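Local coordinates for protein protelomerase (Agrobacterium tumefaciens, PDB 4F41) that probably resolves replicated telomeres by cutting and rejoining DNA strands into covalently closed hairpin ends, this chain including its catalytic domain, at residues G116-F121 against T306-E311. The protein carries 1 engineered substitution. Residues are numbered along the deposited sequence; the frame is centred on the assembly and turned at random.
Sequences GALITF and TYTLPE
Ile119 and Thr120 pair with Tyr307 and Thr308 as a two-stranded parallel sheet. It joins the entry to helix 124-133 with the chain just ahead of helix 310-317. Three backbone hydrogen bonds hold it. Ile119 N donates to Thr306 O at 3.0 Å. Ile119 O then accepts from Thr308 N at 3.0 Å. Phe121 N closes the series on Thr308 O at 3.1 Å.

Ile119 and Tyr307 share one face of the sheet, their side chains side by side. Next to them Phe121 turns the CD1-CE1 edge of its ring onto Tyr307. This is an edge-to-face stack, with planes at 79° and centroids of the Phe121 and Tyr307 rings 4.8 Å apart. Phe121 CD1 stands over the centre of the Tyr307 ring, and Thr306 OG1 covers the opposite face. That hydroxyl is hydrogen-bonded to His266. The phenol OH of Tyr307 bonds Glu257, which holds the far end of the ring. Trp253 adds a further edge-to-face partner for Phe121.

On the other face, chi1 of 177° puts the Thr308 methyl between its backbone N and carbonyl carbon. From there CG2 touches Thr120 CA and lies 3.8 Å from Thr120 OG1. Leu118 lays CD1 against Thr308 CB at 3.9 Å. Beyond the strands, Pro310 CD lies 3.2 Å from Phe121 O, where helix 310-317 begins.

The nearest atom of the contact lies about 5 Å from the bound nucleic acid. This short parallel sheet brings together chain regions 185 residues apart in a telomere resolvase of the ResT/TelK family, with Leu309 as N-cap of the helix that follows.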
# COMPACT_ATOMS: atom_id res chain seq x y z
N GLY A 116 9.01 10.42 -18.18
CA GLY A 116 9.50 11.47 -19.06
C GLY A 116 10.14 12.62 -18.31
O GLY A 116 10.88 13.42 -18.90
N ALA A 117 9.86 12.71 -17.02
CA ALA A 117 10.39 13.79 -16.19
C ALA A 117 10.73 13.30 -14.79
O ALA A 117 9.99 13.54 -13.83
CB ALA A 117 9.39 14.94 -16.13
N LEU A 118 11.86 12.61 -14.67
CA LEU A 118 12.31 12.07 -13.39
C LEU A 118 12.67 13.17 -12.39
O LEU A 118 13.10 14.26 -12.78
CB LEU A 118 13.50 11.12 -13.58
CG LEU A 118 13.20 9.72 -14.12
CD1 LEU A 118 14.45 8.85 -14.15
CD2 LEU A 118 12.11 9.05 -13.30
N ILE A 119 12.47 12.89 -11.11
CA ILE A 119 12.78 13.85 -10.05
C ILE A 119 14.13 13.51 -9.40
O ILE A 119 14.31 12.43 -8.86
CB ILE A 119 11.67 13.88 -8.98
CG1 ILE A 119 10.39 14.51 -9.55
CG2 ILE A 119 12.12 14.65 -7.75
CD1 ILE A 119 9.24 14.59 -8.56
N THR A 120 15.08 14.44 -9.48
CA THR A 120 16.40 14.20 -8.92
C THR A 120 16.36 14.28 -7.39
O THR A 120 16.13 15.35 -6.83
CB THR A 120 17.44 15.20 -9.46
OG1 THR A 120 17.34 15.29 -10.88
CG2 THR A 120 18.85 14.77 -9.08
N PHE A 121 16.58 13.15 -6.73
CA PHE A 121 16.58 13.12 -5.27
C PHE A 121 17.95 13.55 -4.76
O PHE A 121 18.79 12.71 -4.42
CB PHE A 121 16.23 11.71 -4.77
CG PHE A 121 15.38 11.71 -3.52
CD1 PHE A 121 14.13 11.12 -3.52
CD2 PHE A 121 15.84 12.29 -2.35
CE1 PHE A 121 13.35 11.11 -2.38
CE2 PHE A 121 15.07 12.28 -1.20
CZ PHE A 121 13.82 11.69 -1.22
N THR A 306 10.30 6.87 -10.15
CA THR A 306 9.91 8.28 -10.07
C THR A 306 11.10 9.19 -9.80
O THR A 306 11.08 10.37 -10.14
CB THR A 306 8.84 8.50 -8.98
OG1 THR A 306 9.33 8.02 -7.73
CG2 THR A 306 7.55 7.78 -9.33
N TYR A 307 12.14 8.63 -9.19
CA TYR A 307 13.32 9.42 -8.85
C TYR A 307 14.54 9.05 -9.69
O TYR A 307 14.54 8.07 -10.43
CB TYR A 307 13.68 9.25 -7.37
CG TYR A 307 12.54 9.48 -6.41
CD1 TYR A 307 11.91 10.71 -6.34
CD2 TYR A 307 12.12 8.48 -5.55
CE1 TYR A 307 10.87 10.93 -5.45
CE2 TYR A 307 11.08 8.68 -4.66
CZ TYR A 307 10.46 9.91 -4.62
OH TYR A 307 9.43 10.12 -3.73
N THR A 308 15.59 9.86 -9.56
CA THR A 308 16.90 9.54 -10.12
C THR A 308 17.98 10.06 -9.18
O THR A 308 17.90 11.18 -8.67
CB THR A 308 17.08 10.11 -11.54
OG1 THR A 308 18.41 9.83 -12.00
CG2 THR A 308 16.85 11.62 -11.57
N LEU A 309 19.00 9.24 -8.94
CA LEU A 309 20.06 9.60 -8.02
C LEU A 309 20.97 10.66 -8.62
O LEU A 309 21.25 10.64 -9.82
CB LEU A 309 20.87 8.36 -7.62
CG LEU A 309 20.06 7.23 -6.98
CD1 LEU A 309 20.98 6.16 -6.43
CD2 LEU A 309 19.15 7.77 -5.89
N PRO A 310 21.42 11.61 -7.78
CA PRO A 310 22.26 12.73 -8.24
C PRO A 310 23.57 12.28 -8.87
O PRO A 310 24.07 12.95 -9.77
CB PRO A 310 22.53 13.52 -6.95
CG PRO A 310 22.29 12.55 -5.84
CD PRO A 310 21.19 11.66 -6.33
N GLU A 311 24.11 11.15 -8.42
CA GLU A 311 25.33 10.61 -9.00
C GLU A 311 25.11 10.16 -10.45
O GLU A 311 25.92 10.46 -11.32
CB GLU A 311 25.90 9.46 -8.16
CG GLU A 311 24.86 8.56 -7.52
CD GLU A 311 24.62 8.90 -6.06
OE1 GLU A 311 24.39 10.10 -5.76
OE2 GLU A 311 24.67 7.99 -5.22